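Local coordinates for periplasmic binding protein (Pseudomonas aeruginosa, PDB 2R79), which binds heme in a cleft between two lobes and probably carries it across the periplasm to an uptake transporter, at residues L1-G9 against K103-P111; A8-V16 against L240-L248. All coordinates share one frame; numbering follows the deposited sequence.

Interactions 1 and 2 take hold of one strand-to-helix unit from different positions: strand 5-7 runs through Ala8 and Gly9, which the two contacts share, straight into helix 10-18. Their centres are about 14 Å apart, yet they touch. Leu104 CD1 packs on Trp15 CB at 3.7 Å, and Ser7 OG lies 2.9 Å from Ser13 OG, a probable hydrogen bond. Interaction 1 is packing within the N-terminal lobe, away from the heme. Interaction 2 leads into the pocket: the side chain of Val241 is about 4 Å from the bound heme and about 6 Å from that of Tyr46, the axial ligand of its iron.

Interaction 1: L1-G9 against K103-P111; sequences LPQRWVSAG and KLGDWLGVP
Trp5 and Pro2, with Leu1, pack against the last turn of helix 94-108 in the alpha/beta N-terminal lobe, where this helix packs beside a four-stranded parallel sheet that has strand 5-7 as an inner strand. Helix 103-108 runs nearly antiparallel to the strand (158°), with the axes 13.1 Å apart, a gap that the Trp5 side chain spans. The six-membered end of its indole does the touching. CH2 presses on Trp107 CB at 3.6 Å, the two tryptophan side chains crossing at roughly a right angle, while the CZ3 corner meets Leu104 CD2 at 4.0 Å. Trp5 CG stands anti to the carbonyl carbon (chi1 -64°), which directs the indole at the helix. At its other end NE1 donates to Pro2 O at 3.1 Å; the acceptor lies close to the indole plane, although the nitrogen sits above the carbonyl plane, so this bond ties the ring back to its own segment. Pro2 brings CG and CD against the helix end, CD 3.6 Å from Trp107 O. Farther out, Leu1 straddles the Schellman turn: CD2 approaches Asp106 O at 3.7 Å, and CD1 rests on Gly109 CA at 3.9 Å, where the positive-phi residue presents no side chain. Arg84 makes a cation-pi contact with Trp107. No direct hydrogen bond joins the segments; instead a water donates to Pro2 O and, at 2.7 Å, to Trp107 O. The contact thus rests on van der Waals packing, some of it against carbonyl oxygens, with that water linking two carbonyls that cannot bond to each other.

Interaction 2: A8-V16 against L240-L248; sequences AGGSLSEWV and LVGGLGPRL
Ser11 and Glu14 both hold their first side-chain bond anti to the carbonyl carbon (chi1 -67° and -65°), which turns OG and the carboxylate from one side of helix 10-18 onto the glycine-rich segment 240-248. That segment links strand 232-235 to helix 248-259, and here it meets the N-terminal end of helix 10-18 in the bilobed heme-binding fold. Val241 O accepts from Ser11 N, a first-turn amide of the helix, at 3.2 Å. Ser11 OG lies 2.9 Å from the same Val241 O and 2.8 Å from Gly243 O, so one hydroxyl proton has two carbonyls within reach. The backbones can come close because Gly9 and Gly242 meet CA to CA and Gly242 has no side chain to collide with the helix start. One turn on, Trp15 NE1 gives an almost straight bond to Leu244 O at 2.9 Å, in the carbonyl plane and on a lone pair. This fixes the indole while Pro246 CD sits over the five-membered ring, 3.7 Å from its centroid, in a CH-pi contact. Glu14 and Arg247 form a side-on salt bridge, NE to OE1 at 2.7 Å and NH2 to OE2 at 3.2 Å. Their planes are 53° apart, and both nitrogens come from above the carboxylate plane. Asp236 adds a second salt bridge to the guanidinium and Thr238 a hydrogen bond, which fix its rotation. Val241, whose CG1 also nears Gly10 N, contributes its side chain to the heme pocket. A water donates to Glu14 OE2 and accepts from Arg247 N, each at 2.9 Å.

Interaction 1: L1-G9 against K103-P111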
ATOM      1  N   LEU A   1      20.804 -25.558  30.079  1.00 39.49           N
ATOM      2  CA  LEU A   1      19.800 -24.490  29.775  1.00 40.28           C
ATOM      3  C   LEU A   1      18.848 -24.932  28.671  1.00 38.82           C
ATOM      4  O   LEU A   1      19.274 -25.481  27.658  1.00 40.19           O
ATOM      5  CB  LEU A   1      20.507 -23.208  29.332  1.00 39.95           C
ATOM      6  CG  LEU A   1      21.486 -22.565  30.315  1.00 40.33           C
ATOM      7  CD1 LEU A   1      22.092 -21.324  29.675  1.00 39.72           C
ATOM      8  CD2 LEU A   1      20.768 -22.214  31.610  1.00 40.10           C
ATOM      9  N   PRO A   2      17.542 -24.697  28.853  1.00 37.38           N
ATOM     10  CA  PRO A   2      16.556 -25.088  27.838  1.00 37.24           C
ATOM     11  C   PRO A   2      16.839 -24.485  26.462  1.00 37.55           C
ATOM     12  O   PRO A   2      17.192 -23.309  26.349  1.00 36.45           O
ATOM     13  CB  PRO A   2      15.231 -24.609  28.440  1.00 36.76           C
ATOM     14  CG  PRO A   2      15.640 -23.489  29.346  1.00 35.73           C
ATOM     15  CD  PRO A   2      16.888 -24.026  29.987  1.00 37.00           C
ATOM     16  N   GLN A   3      16.680 -25.299  25.418  1.00 37.95           N
ATOM     17  CA  GLN A   3      16.928 -24.858  24.048  1.00 37.96           C
ATOM     18  C   GLN A   3      15.660 -24.650  23.232  1.00 37.14           C
ATOM     19  O   GLN A   3      15.625 -23.809  22.335  1.00 38.16           O
ATOM     20  CB  GLN A   3      17.823 -25.861  23.325  1.00 39.25           C
ATOM     21  CG  GLN A   3      19.191 -26.010  23.944  1.00 40.48           C
ATOM     22  CD  GLN A   3      19.926 -24.696  24.033  1.00 42.25           C
ATOM     23  OE1 GLN A   3      20.195 -24.054  23.018  1.00 42.91           O
ATOM     24  NE2 GLN A   3      20.257 -24.284  25.253  1.00 43.14           N
ATOM     25  N   ARG A   4      14.627 -25.430  23.525  1.00 36.39           N
ATOM     26  CA  ARG A   4      13.365 -25.302  22.808  1.00 35.80           C
ATOM     27  C   ARG A   4      12.287 -24.801  23.762  1.00 34.44           C
ATOM     28  O   ARG A   4      11.894 -25.496  24.697  1.00 33.39           O
ATOM     29  CB  ARG A   4      12.946 -26.644  22.204  1.00 37.65           C
ATOM     30  CG  ARG A   4      13.995 -27.293  21.297  1.00 40.05           C
ATOM     31  CD  ARG A   4      13.339 -28.259  20.313  1.00 41.62           C
ATOM     32  NE  ARG A   4      13.185 -27.648  18.994  1.00 43.99           N
ATOM     33  CZ  ARG A   4      12.117 -27.792  18.216  1.00 43.01           C
ATOM     34  NH1 ARG A   4      11.094 -28.527  18.619  1.00 37.78           N
ATOM     35  NH2 ARG A   4      12.077 -27.201  17.027  1.00 46.28           N
ATOM     36  N   TRP A   5      11.815 -23.587  23.509  1.00 32.94           N
ATOM     37  CA  TRP A   5      10.803 -22.957  24.348  1.00 32.36           C
ATOM     38  C   TRP A   5       9.456 -22.783  23.665  1.00 32.01           C
ATOM     39  O   TRP A   5       9.380 -22.479  22.478  1.00 32.50           O
ATOM     40  CB  TRP A   5      11.254 -21.558  24.770  1.00 30.07           C
ATOM     41  CG  TRP A   5      12.471 -21.473  25.624  1.00 29.93           C
ATOM     42  CD1 TRP A   5      13.671 -22.093  25.421  1.00 29.85           C
ATOM     43  CD2 TRP A   5      12.643 -20.635  26.773  1.00 28.60           C
ATOM     44  NE1 TRP A   5      14.582 -21.687  26.368  1.00 29.23           N
ATOM     45  CE2 TRP A   5      13.976 -20.793  27.211  1.00 28.95           C
ATOM     46  CE3 TRP A   5      11.798 -19.763  27.472  1.00 28.07           C
ATOM     47  CZ2 TRP A   5      14.487 -20.110  28.319  1.00 29.77           C
ATOM     48  CZ3 TRP A   5      12.305 -19.081  28.573  1.00 29.22           C
ATOM     49  CH2 TRP A   5      13.641 -19.259  28.986  1.00 29.25           C
ATOM     50  N   VAL A   6       8.396 -22.973  24.436  1.00 31.98           N
ATOM     51  CA  VAL A   6       7.045 -22.745  23.953  1.00 32.99           C
ATOM     52  C   VAL A   6       6.532 -21.719  24.960  1.00 34.56           C
ATOM     53  O   VAL A   6       6.670 -21.910  26.172  1.00 34.26           O
ATOM     54  CB  VAL A   6       6.185 -24.016  23.987  1.00 32.13           C
ATOM     55  CG1 VAL A   6       4.716 -23.653  23.864  1.00 28.56           C
ATOM     56  CG2 VAL A   6       6.580 -24.919  22.832  1.00 31.25           C
ATOM     57  N   SER A   7       5.972 -20.620  24.468  1.00 33.35           N
ATOM     58  CA  SER A   7       5.507 -19.576  25.363  1.00 34.47           C
ATOM     59  C   SER A   7       4.043 -19.193  25.219  1.00 34.81           C
ATOM     60  O   SER A   7       3.547 -18.975  24.107  1.00 34.37           O
ATOM     61  CB  SER A   7       6.379 -18.332  25.188  1.00 33.74           C
ATOM     62  OG  SER A   7       5.932 -17.282  26.021  1.00 36.64           O
ATOM     63  N   ALA A   8       3.370 -19.106  26.364  1.00 33.67           N
ATOM     64  CA  ALA A   8       1.961 -18.738  26.436  1.00 32.92           C
ATOM     65  C   ALA A   8       1.841 -17.431  27.212  1.00 33.43           C
ATOM     66  O   ALA A   8       2.227 -17.353  28.376  1.00 33.12           O
ATOM     67  CB  ALA A   8       1.174 -19.826  27.133  1.00 33.01           C
ATOM     68  N   GLY A   9       1.304 -16.404  26.559  1.00 34.90           N
ATOM     69  CA  GLY A   9       1.160 -15.107  27.195  1.00 33.82           C
ATOM     70  C   GLY A   9       1.963 -14.071  26.432  1.00 33.96           C
ATOM     71  O   GLY A   9       3.188 -14.042  26.515  1.00 34.33           O
ATOM     72  N   LYS A 103      14.048 -14.643  36.403  1.00 36.28           N
ATOM     73  CA  LYS A 103      13.967 -16.034  35.975  1.00 37.55           C
ATOM     74  C   LYS A 103      14.304 -16.214  34.496  1.00 37.47           C
ATOM     75  O   LYS A 103      15.138 -17.047  34.147  1.00 38.39           O
ATOM     76  CB  LYS A 103      12.573 -16.592  36.252  1.00 38.31           C
ATOM     77  CG  LYS A 103      12.191 -16.580  37.716  1.00 41.31           C
ATOM     78  CD  LYS A 103      10.819 -17.200  37.938  1.00 44.39           C
ATOM     79  CE  LYS A 103      10.455 -17.177  39.414  1.00 48.44           C
ATOM     80  NZ  LYS A 103       9.175 -17.888  39.684  1.00 52.82           N
ATOM     81  N   LEU A 104      13.654 -15.437  33.631  1.00 36.31           N
ATOM     82  CA  LEU A 104      13.907 -15.535  32.197  1.00 34.26           C
ATOM     83  C   LEU A 104      15.387 -15.358  31.920  1.00 33.63           C
ATOM     84  O   LEU A 104      15.971 -16.088  31.121  1.00 32.97           O
ATOM     85  CB  LEU A 104      13.113 -14.478  31.432  1.00 32.78           C
ATOM     86  CG  LEU A 104      11.592 -14.626  31.455  1.00 32.99           C
ATOM     87  CD1 LEU A 104      10.963 -13.513  30.630  1.00 30.78           C
ATOM     88  CD2 LEU A 104      11.196 -15.991  30.905  1.00 31.34           C
ATOM     89  N   GLY A 105      15.994 -14.388  32.590  1.00 33.64           N
ATOM     90  CA  GLY A 105      17.409 -14.146  32.402  1.00 34.85           C
ATOM     91  C   GLY A 105      18.222 -15.387  32.716  1.00 36.29           C
ATOM     92  O   GLY A 105      19.113 -15.760  31.954  1.00 37.45           O
ATOM     93  N   ASP A 106      17.906 -16.039  33.832  1.00 36.48           N
ATOM     94  CA  ASP A 106      18.629 -17.233  34.237  1.00 36.75           C
ATOM     95  C   ASP A 106      18.438 -18.414  33.294  1.00 34.88           C
ATOM     96  O   ASP A 106      19.415 -19.040  32.890  1.00 35.00           O
ATOM     97  CB  ASP A 106      18.243 -17.648  35.661  1.00 39.96           C
ATOM     98  CG  ASP A 106      18.783 -16.693  36.720  1.00 44.53           C
ATOM     99  OD1 ASP A 106      19.778 -15.986  36.445  1.00 46.21           O
ATOM    100  OD2 ASP A 106      18.220 -16.662  37.837  1.00 47.22           O
ATOM    101  N   TRP A 107      17.196 -18.730  32.946  1.00 32.43           N
ATOM    102  CA  TRP A 107      16.956 -19.858  32.050  1.00 32.97           C
ATOM    103  C   TRP A 107      17.494 -19.600  30.643  1.00 31.81           C
ATOM    104  O   TRP A 107      17.679 -20.534  29.864  1.00 33.75           O
ATOM    105  CB  TRP A 107      15.462 -20.190  31.963  1.00 32.33           C
ATOM    106  CG  TRP A 107      14.797 -20.424  33.283  1.00 35.90           C
ATOM    107  CD1 TRP A 107      15.345 -21.013  34.387  1.00 37.34           C
ATOM    108  CD2 TRP A 107      13.451 -20.080  33.637  1.00 36.86           C
ATOM    109  NE1 TRP A 107      14.426 -21.052  35.411  1.00 37.51           N
ATOM    110  CE2 TRP A 107      13.255 -20.486  34.979  1.00 38.41           C
ATOM    111  CE3 TRP A 107      12.390 -19.467  32.955  1.00 37.91           C
ATOM    112  CZ2 TRP A 107      12.039 -20.296  35.652  1.00 39.50           C
ATOM    113  CZ3 TRP A 107      11.176 -19.279  33.627  1.00 39.16           C
ATOM    114  CH2 TRP A 107      11.016 -19.692  34.963  1.00 38.92           C
ATOM    115  N   LEU A 108      17.752 -18.337  30.326  1.00 30.63           N
ATOM    116  CA  LEU A 108      18.251 -17.948  29.007  1.00 29.72           C
ATOM    117  C   LEU A 108      19.771 -17.782  29.018  1.00 30.20           C
ATOM    118  O   LEU A 108      20.410 -17.726  27.966  1.00 29.85           O
ATOM    119  CB  LEU A 108      17.588 -16.632  28.584  1.00 26.93           C
ATOM    120  CG  LEU A 108      16.738 -16.488  27.315  1.00 27.64           C
ATOM    121  CD1 LEU A 108      16.134 -17.804  26.863  1.00 23.94           C
ATOM    122  CD2 LEU A 108      15.648 -15.460  27.606  1.00 23.64           C
ATOM    123  N   GLY A 109      20.339 -17.681  30.216  1.00 30.44           N
ATOM    124  CA  GLY A 109      21.774 -17.522  30.348  1.00 30.66           C
ATOM    125  C   GLY A 109      22.283 -16.110  30.137  1.00 32.45           C
ATOM    126  O   GLY A 109      23.442 -15.918  29.779  1.00 32.85           O
ATOM    127  N   VAL A 110      21.428 -15.114  30.354  1.00 34.52           N
ATOM    128  CA  VAL A 110      21.840 -13.720  30.188  1.00 34.57           C
ATOM    129  C   VAL A 110      21.371 -12.858  31.358  1.00 36.76           C
ATOM    130  O   VAL A 110      20.695 -11.844  31.170  1.00 37.55           O
ATOM    131  CB  VAL A 110      21.293 -13.128  28.866  1.00 33.39           C
ATOM    132  CG1 VAL A 110      22.039 -13.725  27.681  1.00 32.93           C
ATOM    133  CG2 VAL A 110      19.811 -13.413  28.746  1.00 31.64           C
ATOM    134  N   PRO A 111      21.751 -13.242  32.588  1.00 37.52           N
ATOM    135  CA  PRO A 111      21.373 -12.511  33.801  1.00 36.88           C
ATOM    136  C   PRO A 111      21.664 -11.014  33.753  1.00 37.28           C
ATOM    137  O   PRO A 111      20.875 -10.213  34.257  1.00 38.59           O
ATOM    138  CB  PRO A 111      22.160 -13.230  34.897  1.00 37.32           C
ATOM    139  CG  PRO A 111      23.371 -13.740  34.168  1.00 39.08           C
ATOM    140  CD  PRO A 111      22.760 -14.271  32.895  1.00 38.40           C
TER
HETATM  141  O   HOH W   1      18.071 -21.101  27.240  1.00 40.77           O

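Interaction 2: A8-V16 against L240-L248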
ATOM      1  N   ALA A   8       3.370 -19.106  26.364  1.00 33.67           N
ATOM      2  CA  ALA A   8       1.961 -18.738  26.436  1.00 32.92           C
ATOM      3  C   ALA A   8       1.841 -17.431  27.212  1.00 33.43           C
ATOM      4  O   ALA A   8       2.227 -17.353  28.376  1.00 33.12           O
ATOM      5  CB  ALA A   8       1.174 -19.826  27.133  1.00 33.01           C
ATOM      6  N   GLY A   9       1.304 -16.404  26.559  1.00 34.90           N
ATOM      7  CA  GLY A   9       1.160 -15.107  27.195  1.00 33.82           C
ATOM      8  C   GLY A   9       1.963 -14.071  26.432  1.00 33.96           C
ATOM      9  O   GLY A   9       3.188 -14.042  26.515  1.00 34.33           O
ATOM     10  N   GLY A  10       1.264 -13.219  25.687  1.00 33.12           N
ATOM     11  CA  GLY A  10       1.913 -12.189  24.892  1.00 33.08           C
ATOM     12  C   GLY A  10       3.163 -11.525  25.450  1.00 31.85           C
ATOM     13  O   GLY A  10       4.233 -11.609  24.849  1.00 31.17           O
ATOM     14  N   SER A  11       3.033 -10.859  26.592  1.00 31.19           N
ATOM     15  CA  SER A  11       4.161 -10.164  27.200  1.00 29.53           C
ATOM     16  C   SER A  11       5.356 -11.044  27.540  1.00 28.61           C
ATOM     17  O   SER A  11       6.492 -10.590  27.451  1.00 29.22           O
ATOM     18  CB  SER A  11       3.697  -9.403  28.440  1.00 30.14           C
ATOM     19  OG  SER A  11       2.838  -8.341  28.062  1.00 30.98           O
ATOM     20  N   LEU A  12       5.115 -12.288  27.943  1.00 26.84           N
ATOM     21  CA  LEU A  12       6.215 -13.193  28.258  1.00 25.17           C
ATOM     22  C   LEU A  12       7.048 -13.425  26.992  1.00 26.19           C
ATOM     23  O   LEU A  12       8.278 -13.333  27.016  1.00 24.28           O
ATOM     24  CB  LEU A  12       5.670 -14.527  28.766  1.00 26.24           C
ATOM     25  CG  LEU A  12       5.839 -14.822  30.257  1.00 30.26           C
ATOM     26  CD1 LEU A  12       5.341 -13.646  31.077  1.00 30.59           C
ATOM     27  CD2 LEU A  12       5.080 -16.095  30.617  1.00 29.85           C
ATOM     28  N   SER A  13       6.364 -13.720  25.891  1.00 25.02           N
ATOM     29  CA  SER A  13       7.022 -13.962  24.614  1.00 25.67           C
ATOM     30  C   SER A  13       7.847 -12.759  24.178  1.00 24.26           C
ATOM     31  O   SER A  13       8.962 -12.912  23.677  1.00 23.27           O
ATOM     32  CB  SER A  13       5.985 -14.289  23.535  1.00 25.94           C
ATOM     33  OG  SER A  13       5.303 -15.487  23.837  1.00 28.71           O
ATOM     34  N   GLU A  14       7.291 -11.565  24.355  1.00 22.83           N
ATOM     35  CA  GLU A  14       8.008 -10.354  23.980  1.00 23.71           C
ATOM     36  C   GLU A  14       9.298 -10.254  24.777  1.00 22.16           C
ATOM     37  O   GLU A  14      10.330  -9.856  24.243  1.00 20.25           O
ATOM     38  CB  GLU A  14       7.170  -9.106  24.251  1.00 25.08           C
ATOM     39  CG  GLU A  14       5.914  -8.985  23.432  1.00 27.88           C
ATOM     40  CD  GLU A  14       5.289  -7.609  23.554  1.00 31.34           C
ATOM     41  OE1 GLU A  14       5.923  -6.630  23.105  1.00 31.62           O
ATOM     42  OE2 GLU A  14       4.172  -7.504  24.106  1.00 31.53           O
ATOM     43  N   TRP A  15       9.229 -10.602  26.059  1.00 21.83           N
ATOM     44  CA  TRP A  15      10.407 -10.534  26.918  1.00 23.45           C
ATOM     45  C   TRP A  15      11.486 -11.510  26.481  1.00 22.91           C
ATOM     46  O   TRP A  15      12.654 -11.146  26.434  1.00 23.75           O
ATOM     47  CB  TRP A  15      10.029 -10.774  28.381  1.00 21.56           C
ATOM     48  CG  TRP A  15       9.550  -9.532  29.048  1.00 23.49           C
ATOM     49  CD1 TRP A  15       8.360  -9.351  29.693  1.00 23.07           C
ATOM     50  CD2 TRP A  15      10.238  -8.277  29.117  1.00 23.02           C
ATOM     51  NE1 TRP A  15       8.263  -8.060  30.155  1.00 22.66           N
ATOM     52  CE2 TRP A  15       9.400  -7.379  29.817  1.00 23.46           C
ATOM     53  CE3 TRP A  15      11.482  -7.822  28.653  1.00 22.14           C
ATOM     54  CZ2 TRP A  15       9.766  -6.051  30.070  1.00 23.28           C
ATOM     55  CZ3 TRP A  15      11.847  -6.502  28.903  1.00 22.36           C
ATOM     56  CH2 TRP A  15      10.989  -5.632  29.606  1.00 23.16           C
ATOM     57  N   VAL A  16      11.096 -12.739  26.156  1.00 22.46           N
ATOM     58  CA  VAL A  16      12.057 -13.735  25.700  1.00 23.76           C
ATOM     59  C   VAL A  16      12.793 -13.173  24.487  1.00 24.54           C
ATOM     60  O   VAL A  16      14.023 -13.220  24.413  1.00 26.63           O
ATOM     61  CB  VAL A  16      11.360 -15.059  25.304  1.00 23.52           C
ATOM     62  CG1 VAL A  16      12.342 -15.976  24.593  1.00 23.20           C
ATOM     63  CG2 VAL A  16      10.814 -15.754  26.546  1.00 22.38           C
ATOM     64  N   LEU A 240      -2.117  -6.052  27.283  1.00 23.34           N
ATOM     65  CA  LEU A 240      -2.668  -6.432  28.588  1.00 24.91           C
ATOM     66  C   LEU A 240      -2.632  -7.931  28.929  1.00 25.40           C
ATOM     67  O   LEU A 240      -3.184  -8.358  29.943  1.00 26.13           O
ATOM     68  CB  LEU A 240      -4.115  -5.933  28.680  1.00 23.87           C
ATOM     69  CG  LEU A 240      -4.338  -4.448  28.383  1.00 23.33           C
ATOM     70  CD1 LEU A 240      -5.833  -4.133  28.383  1.00 22.69           C
ATOM     71  CD2 LEU A 240      -3.609  -3.603  29.421  1.00 22.02           C
ATOM     72  N   VAL A 241      -1.993  -8.731  28.088  1.00 26.55           N
ATOM     73  CA  VAL A 241      -1.919 -10.168  28.333  1.00 27.70           C
ATOM     74  C   VAL A 241      -0.525 -10.613  28.772  1.00 28.25           C
ATOM     75  O   VAL A 241       0.483 -10.103  28.281  1.00 27.29           O
ATOM     76  CB  VAL A 241      -2.295 -10.966  27.066  1.00 28.81           C
ATOM     77  CG1 VAL A 241      -2.338 -12.452  27.387  1.00 29.45           C
ATOM     78  CG2 VAL A 241      -3.636 -10.489  26.524  1.00 28.25           C
ATOM     79  N   GLY A 242      -0.480 -11.561  29.703  1.00 29.05           N
ATOM     80  CA  GLY A 242       0.787 -12.088  30.186  1.00 28.75           C
ATOM     81  C   GLY A 242       1.674 -11.187  31.035  1.00 29.69           C
ATOM     82  O   GLY A 242       2.903 -11.276  30.952  1.00 31.73           O
ATOM     83  N   GLY A 243       1.077 -10.328  31.857  1.00 27.92           N
ATOM     84  CA  GLY A 243       1.877  -9.454  32.697  1.00 25.83           C
ATOM     85  C   GLY A 243       2.421  -8.235  31.977  1.00 24.88           C
ATOM     86  O   GLY A 243       2.147  -8.019  30.800  1.00 25.79           O
ATOM     87  N   LEU A 244       3.196  -7.435  32.694  1.00 24.07           N
ATOM     88  CA  LEU A 244       3.786  -6.215  32.155  1.00 23.30           C
ATOM     89  C   LEU A 244       4.778  -6.502  31.041  1.00 23.46           C
ATOM     90  O   LEU A 244       5.786  -7.169  31.270  1.00 23.90           O
ATOM     91  CB  LEU A 244       4.480  -5.447  33.280  1.00 23.64           C
ATOM     92  CG  LEU A 244       3.624  -4.498  34.120  1.00 24.88           C
ATOM     93  CD1 LEU A 244       2.155  -4.894  34.072  1.00 23.16           C
ATOM     94  CD2 LEU A 244       4.162  -4.479  35.534  1.00 22.59           C
ATOM     95  N   GLY A 245       4.500  -5.976  29.850  1.00 21.59           N
ATOM     96  CA  GLY A 245       5.367  -6.209  28.708  1.00 20.74           C
ATOM     97  C   GLY A 245       6.277  -5.053  28.326  1.00 21.39           C
ATOM     98  O   GLY A 245       6.054  -3.917  28.749  1.00 22.69           O
ATOM     99  N   PRO A 246       7.299  -5.313  27.491  1.00 20.16           N
ATOM    100  CA  PRO A 246       8.278  -4.324  27.024  1.00 20.19           C
ATOM    101  C   PRO A 246       7.742  -3.159  26.195  1.00 20.26           C
ATOM    102  O   PRO A 246       8.412  -2.141  26.055  1.00 19.79           O
ATOM    103  CB  PRO A 246       9.287  -5.177  26.252  1.00 18.81           C
ATOM    104  CG  PRO A 246       8.435  -6.277  25.709  1.00 21.79           C
ATOM    105  CD  PRO A 246       7.545  -6.629  26.872  1.00 19.29           C
ATOM    106  N   ARG A 247       6.537  -3.294  25.654  1.00 21.29           N
ATOM    107  CA  ARG A 247       5.969  -2.219  24.845  1.00 19.59           C
ATOM    108  C   ARG A 247       5.123  -1.232  25.638  1.00 20.05           C
ATOM    109  O   ARG A 247       4.722  -0.203  25.105  1.00 21.03           O
ATOM    110  CB  ARG A 247       5.130  -2.792  23.700  1.00 19.37           C
ATOM    111  CG  ARG A 247       5.928  -3.493  22.601  1.00 18.01           C
ATOM    112  CD  ARG A 247       4.986  -4.031  21.528  1.00 19.18           C
ATOM    113  NE  ARG A 247       4.037  -4.994  22.088  1.00 20.52           N
ATOM    114  CZ  ARG A 247       2.758  -5.081  21.736  1.00 19.71           C
ATOM    115  NH1 ARG A 247       2.261  -4.266  20.817  1.00 18.46           N
ATOM    116  NH2 ARG A 247       1.970  -5.973  22.323  1.00 18.55           N
ATOM    117  N   LEU A 248       4.854  -1.530  26.905  1.00 21.13           N
ATOM    118  CA  LEU A 248       4.039  -0.632  27.719  1.00 22.17           C
ATOM    119  C   LEU A 248       4.582   0.787  27.797  1.00 22.90           C
ATOM    120  O   LEU A 248       3.815   1.745  27.732  1.00 25.14           O
ATOM    121  CB  LEU A 248       3.848  -1.199  29.131  1.00 20.18           C
ATOM    122  CG  LEU A 248       2.856  -2.364  29.172  1.00 20.66           C
ATOM    123  CD1 LEU A 248       2.709  -2.880  30.591  1.00 19.57           C
ATOM    124  CD2 LEU A 248       1.500  -1.895  28.632  1.00 19.58           C
TER
HETATM  125  O   HOH W   2       4.320  -5.153  25.863  1.00 24.20           O